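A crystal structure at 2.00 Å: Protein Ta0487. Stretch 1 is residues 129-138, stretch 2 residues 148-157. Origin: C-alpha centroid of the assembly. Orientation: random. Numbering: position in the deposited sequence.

Stretch 1 (129-138) ENPVGTAPGL
Stretch 2 (148-157) IILPGVPKEM

How does stretch 2 enter the contact? Its strand, 148-150, runs antiparallel to the strand beginning at Gly-137, and Ile-149 pairs with Leu-138, CA atoms 5.1 Å apart. Both residues are extended (phi/psi -117/119 and -132/139), and in this antiparallel register two hydrogen bonds close the pair: Ile-149 N to Leu-138 O, 2.8 Å, and Leu-138 N to Ile-149 O, 2.9 Å. Their side chains, both chi1 m and chi2 t, share one face of the sheet, Leu-138 CB to Ile-149 CB, 4.2 Å.

What happens where the strand ends? The CA-to-CB bond of Leu-150 (-122/155) points away, though its end comes nearer, whereas that of Pro-151 (-65/161) points toward stretch 1, and Pro-151 CG lies 3.8 Å from Asn-130 ND2. Gly-152 stays out of reach, and Val-153 occupies the N-cap position right before the helix, Val-153 O accepting from Met-157 N at 2.8 Å.

How does the helix reach the loop? Lys-155 lays CD 3.9 Å from Val-132 CG1. Glu-156, chi1 m, chi2 t, chi3 33°, leaves sideways, but its carboxylate accepts from Asn-130 ND2 at OE1, 2.8 Å. Asn-130 (chi1 t, chi2 -10°) also binds its own loop: ND2 to Ala-135 O, 2.7 Å, and OD1 from Gly-133 N, 2.8 Å.

Why does Gly-133 fit? Gly-133 CA lies 3.5 Å from Glu-156 CD, and an ideal CB on Gly-133 would be 2.1 Å from that CD, a clash. Water 1 donates to Glu-156 OE1 (2.6 Å) and accepts from Ala-135 N (2.7 Å).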

ATOM      1  N   GLU B 129     -22.488 -12.768  -3.572  1.00 35.08           N
ATOM      2  CA  GLU B 129     -22.374 -13.828  -4.566  1.00 35.63           C
ATOM      3  C   GLU B 129     -21.281 -13.545  -5.562  1.00 34.88           C
ATOM      4  O   GLU B 129     -21.152 -12.422  -6.045  1.00 36.00           O
ATOM      5  CB  GLU B 129     -23.688 -13.985  -5.312  1.00 36.30           C
ATOM      6  CG  GLU B 129     -23.728 -15.300  -6.089  1.00 41.64           C
ATOM      7  CD  GLU B 129     -24.304 -15.149  -7.496  1.00 47.24           C
ATOM      8  OE1 GLU B 129     -24.364 -16.167  -8.244  1.00 49.32           O
ATOM      9  OE2 GLU B 129     -24.711 -14.017  -7.848  1.00 49.68           O
ATOM     10  N   ASN B 130     -20.480 -14.546  -5.858  1.00 33.98           N
ATOM     11  CA  ASN B 130     -19.428 -14.397  -6.833  1.00 34.63           C
ATOM     12  C   ASN B 130     -19.824 -15.171  -8.080  1.00 36.62           C
ATOM     13  O   ASN B 130     -19.579 -16.366  -8.158  1.00 36.53           O
ATOM     14  CB  ASN B 130     -18.116 -14.926  -6.260  1.00 33.96           C
ATOM     15  CG  ASN B 130     -16.926 -14.698  -7.163  1.00 33.78           C
ATOM     16  OD1 ASN B 130     -17.040 -14.303  -8.345  1.00 30.51           O
ATOM     17  ND2 ASN B 130     -15.752 -14.970  -6.611  1.00 33.04           N
ATOM     18  N   PRO B 131     -20.405 -14.481  -9.077  1.00 38.38           N
ATOM     19  CA  PRO B 131     -20.918 -15.218 -10.222  1.00 40.43           C
ATOM     20  C   PRO B 131     -19.808 -15.760 -11.124  1.00 41.88           C
ATOM     21  O   PRO B 131     -20.076 -16.635 -11.952  1.00 44.08           O
ATOM     22  CB  PRO B 131     -21.761 -14.169 -10.961  1.00 40.26           C
ATOM     23  CG  PRO B 131     -21.165 -12.861 -10.612  1.00 39.44           C
ATOM     24  CD  PRO B 131     -20.297 -13.038  -9.361  1.00 38.45           C
ATOM     25  N   VAL B 132     -18.580 -15.277 -10.938  1.00 42.46           N
ATOM     26  CA  VAL B 132     -17.441 -15.603 -11.791  1.00 42.25           C
ATOM     27  C   VAL B 132     -16.571 -16.684 -11.167  1.00 42.31           C
ATOM     28  O   VAL B 132     -16.180 -17.635 -11.843  1.00 43.26           O
ATOM     29  CB  VAL B 132     -16.496 -14.365 -12.011  1.00 43.01           C
ATOM     30  CG1 VAL B 132     -15.337 -14.720 -12.959  1.00 42.63           C
ATOM     31  CG2 VAL B 132     -17.254 -13.125 -12.463  1.00 42.30           C
ATOM     32  N   GLY B 133     -16.223 -16.531  -9.891  1.00 41.11           N
ATOM     33  CA  GLY B 133     -15.255 -17.435  -9.285  1.00 40.39           C
ATOM     34  C   GLY B 133     -15.914 -18.126  -8.125  1.00 40.20           C
ATOM     35  O   GLY B 133     -17.137 -18.089  -7.995  1.00 40.92           O
ATOM     36  N   THR B 134     -15.142 -18.731  -7.238  1.00 39.23           N
ATOM     37  CA  THR B 134     -15.825 -19.474  -6.183  1.00 38.06           C
ATOM     38  C   THR B 134     -15.928 -18.767  -4.821  1.00 37.11           C
ATOM     39  O   THR B 134     -16.841 -19.082  -4.063  1.00 37.45           O
ATOM     40  CB  THR B 134     -15.297 -20.911  -6.031  1.00 38.59           C
ATOM     41  OG1 THR B 134     -13.875 -20.875  -5.822  1.00 39.20           O
ATOM     42  CG2 THR B 134     -15.648 -21.721  -7.275  1.00 38.47           C
ATOM     43  N   ALA B 135     -15.017 -17.849  -4.493  1.00 34.51           N
ATOM     44  CA  ALA B 135     -15.079 -17.235  -3.166  1.00 33.43           C
ATOM     45  C   ALA B 135     -16.133 -16.112  -3.118  1.00 32.14           C
ATOM     46  O   ALA B 135     -16.079 -15.192  -3.939  1.00 32.08           O
ATOM     47  CB  ALA B 135     -13.714 -16.710  -2.759  1.00 32.85           C
ATOM     48  N   PRO B 136     -17.094 -16.188  -2.189  1.00 31.27           N
ATOM     49  CA  PRO B 136     -17.981 -15.024  -2.043  1.00 31.42           C
ATOM     50  C   PRO B 136     -17.186 -13.765  -1.618  1.00 31.80           C
ATOM     51  O   PRO B 136     -16.145 -13.895  -0.950  1.00 30.83           O
ATOM     52  CB  PRO B 136     -18.922 -15.430  -0.899  1.00 31.59           C
ATOM     53  CG  PRO B 136     -18.298 -16.597  -0.248  1.00 32.61           C
ATOM     54  CD  PRO B 136     -17.407 -17.261  -1.229  1.00 31.40           C
ATOM     55  N   GLY B 137     -17.661 -12.575  -2.000  1.00 31.13           N
ATOM     56  CA  GLY B 137     -17.205 -11.351  -1.353  1.00 29.20           C
ATOM     57  C   GLY B 137     -17.932 -11.200  -0.025  1.00 29.74           C
ATOM     58  O   GLY B 137     -18.862 -11.960   0.281  1.00 28.63           O
ATOM     59  N   LEU B 138     -17.514 -10.223   0.776  1.00 28.59           N
ATOM     60  CA  LEU B 138     -18.194  -9.897   2.031  1.00 27.92           C
ATOM     61  C   LEU B 138     -18.415  -8.400   2.124  1.00 27.87           C
ATOM     62  O   LEU B 138     -17.528  -7.635   1.738  1.00 27.22           O
ATOM     63  CB  LEU B 138     -17.380 -10.375   3.238  1.00 27.82           C
ATOM     64  CG  LEU B 138     -17.069 -11.879   3.403  1.00 28.89           C
ATOM     65  CD1 LEU B 138     -16.335 -12.139   4.728  1.00 31.84           C
ATOM     66  CD2 LEU B 138     -18.325 -12.697   3.357  1.00 32.10           C
ATOM     67  N   ILE B 148     -15.700  -3.728   2.555  1.00 22.53           N
ATOM     68  CA  ILE B 148     -15.981  -4.625   1.414  1.00 22.74           C
ATOM     69  C   ILE B 148     -14.727  -5.477   1.187  1.00 22.49           C
ATOM     70  O   ILE B 148     -13.633  -4.932   0.952  1.00 21.25           O
ATOM     71  CB  ILE B 148     -16.254  -3.807   0.131  1.00 23.07           C
ATOM     72  CG1 ILE B 148     -17.471  -2.881   0.311  1.00 22.51           C
ATOM     73  CG2 ILE B 148     -16.450  -4.713  -1.082  1.00 23.90           C
ATOM     74  CD1 ILE B 148     -18.747  -3.536  -0.094  1.00 33.82           C
ATOM     75  N   ILE B 149     -14.872  -6.796   1.245  1.00 21.98           N
ATOM     76  CA  ILE B 149     -13.714  -7.701   1.182  1.00 22.26           C
ATOM     77  C   ILE B 149     -13.899  -8.526  -0.093  1.00 23.10           C
ATOM     78  O   ILE B 149     -14.927  -9.222  -0.225  1.00 22.72           O
ATOM     79  CB  ILE B 149     -13.647  -8.568   2.471  1.00 23.16           C
ATOM     80  CG1 ILE B 149     -13.433  -7.678   3.706  1.00 23.32           C
ATOM     81  CG2 ILE B 149     -12.530  -9.685   2.388  1.00 22.04           C
ATOM     82  CD1 ILE B 149     -13.610  -8.478   5.046  1.00 22.60           C
ATOM     83  N   LEU B 150     -12.944  -8.408  -1.026  1.00 22.97           N
ATOM     84  CA  LEU B 150     -13.094  -8.915  -2.401  1.00 23.68           C
ATOM     85  C   LEU B 150     -11.998  -9.915  -2.723  1.00 24.89           C
ATOM     86  O   LEU B 150     -10.947  -9.878  -2.078  1.00 24.23           O
ATOM     87  CB  LEU B 150     -13.020  -7.765  -3.395  1.00 23.58           C
ATOM     88  CG  LEU B 150     -14.056  -6.639  -3.219  1.00 23.22           C
ATOM     89  CD1 LEU B 150     -13.824  -5.476  -4.195  1.00 24.58           C
ATOM     90  CD2 LEU B 150     -15.406  -7.277  -3.395  1.00 25.14           C
ATOM     91  N   PRO B 151     -12.249 -10.829  -3.683  1.00 26.34           N
ATOM     92  CA  PRO B 151     -11.200 -11.742  -4.207  1.00 27.06           C
ATOM     93  C   PRO B 151     -10.132 -10.950  -4.907  1.00 26.53           C
ATOM     94  O   PRO B 151     -10.365  -9.802  -5.326  1.00 25.71           O
ATOM     95  CB  PRO B 151     -11.918 -12.566  -5.276  1.00 26.89           C
ATOM     96  CG  PRO B 151     -13.398 -12.484  -4.925  1.00 26.75           C
ATOM     97  CD  PRO B 151     -13.572 -11.124  -4.249  1.00 27.02           C
ATOM     98  N   GLY B 152      -8.968 -11.564  -5.071  1.00 27.13           N
ATOM     99  CA  GLY B 152      -7.841 -10.835  -5.697  1.00 27.17           C
ATOM    100  C   GLY B 152      -7.830 -11.046  -7.209  1.00 27.16           C
ATOM    101  O   GLY B 152      -7.138 -10.345  -7.940  1.00 26.78           O
ATOM    102  N   VAL B 153      -8.561 -12.038  -7.686  1.00 26.48           N
ATOM    103  CA  VAL B 153      -8.688 -12.220  -9.154  1.00 28.50           C
ATOM    104  C   VAL B 153      -9.414 -11.006  -9.788  1.00 27.36           C
ATOM    105  O   VAL B 153     -10.581 -10.785  -9.481  1.00 27.46           O
ATOM    106  CB  VAL B 153      -9.432 -13.517  -9.469  1.00 28.27           C
ATOM    107  CG1 VAL B 153      -9.718 -13.645 -11.019  1.00 30.69           C
ATOM    108  CG2 VAL B 153      -8.592 -14.722  -8.956  1.00 31.29           C
ATOM    109  N   PRO B 154      -8.724 -10.241 -10.673  1.00 27.90           N
ATOM    110  CA  PRO B 154      -9.256  -8.949 -11.087  1.00 27.48           C
ATOM    111  C   PRO B 154     -10.644  -9.033 -11.692  1.00 26.73           C
ATOM    112  O   PRO B 154     -11.483  -8.201 -11.411  1.00 26.04           O
ATOM    113  CB  PRO B 154      -8.227  -8.438 -12.122  1.00 28.48           C
ATOM    114  CG  PRO B 154      -6.950  -9.125 -11.709  1.00 28.84           C
ATOM    115  CD  PRO B 154      -7.399 -10.500 -11.291  1.00 27.41           C
ATOM    116  N   LYS B 155     -10.902 -10.047 -12.493  1.00 28.05           N
ATOM    117  CA  LYS B 155     -12.219 -10.150 -13.104  1.00 28.88           C
ATOM    118  C   LYS B 155     -13.320 -10.338 -12.032  1.00 27.65           C
ATOM    119  O   LYS B 155     -14.416  -9.774 -12.126  1.00 27.08           O
ATOM    120  CB  LYS B 155     -12.209 -11.279 -14.130  1.00 29.42           C
ATOM    121  CG  LYS B 155     -13.510 -11.486 -14.851  1.00 32.10           C
ATOM    122  CD  LYS B 155     -13.379 -12.736 -15.714  1.00 36.06           C
ATOM    123  CE  LYS B 155     -14.581 -12.881 -16.628  1.00 41.22           C
ATOM    124  NZ  LYS B 155     -14.528 -11.844 -17.716  1.00 44.30           N
ATOM    125  N   GLU B 156     -13.013 -11.100 -10.987  1.00 27.19           N
ATOM    126  CA  GLU B 156     -13.971 -11.326  -9.904  1.00 26.44           C
ATOM    127  C   GLU B 156     -14.091 -10.057  -9.056  1.00 26.57           C
ATOM    128  O   GLU B 156     -15.196  -9.652  -8.674  1.00 25.34           O
ATOM    129  CB  GLU B 156     -13.497 -12.495  -9.029  1.00 26.13           C
ATOM    130  CG  GLU B 156     -13.367 -13.794  -9.807  1.00 28.26           C
ATOM    131  CD  GLU B 156     -12.841 -14.943  -8.928  1.00 33.05           C
ATOM    132  OE1 GLU B 156     -13.133 -15.016  -7.696  1.00 33.15           O
ATOM    133  OE2 GLU B 156     -12.122 -15.772  -9.486  1.00 35.88           O
ATOM    134  N   MET B 157     -12.944  -9.436  -8.749  1.00 27.19           N
ATOM    135  CA  MET B 157     -12.913  -8.280  -7.846  1.00 26.60           C
ATOM    136  C   MET B 157     -13.809  -7.219  -8.501  1.00 27.99           C
ATOM    137  O   MET B 157     -14.735  -6.698  -7.847  1.00 27.77           O
ATOM    138  CB  MET B 157     -11.467  -7.781  -7.621  1.00 26.34           C
ATOM    139  CG  MET B 157     -11.301  -6.470  -6.756  1.00 28.41           C
ATOM    140  SD  MET B 157     -11.783  -4.932  -7.625  1.00 22.03           S
ATOM    141  CE  MET B 157     -10.435  -4.888  -8.820  1.00 28.29           C
TER
HETATM  142  O   HOH W   1     -13.032 -17.017  -6.084  1.00 39.05           O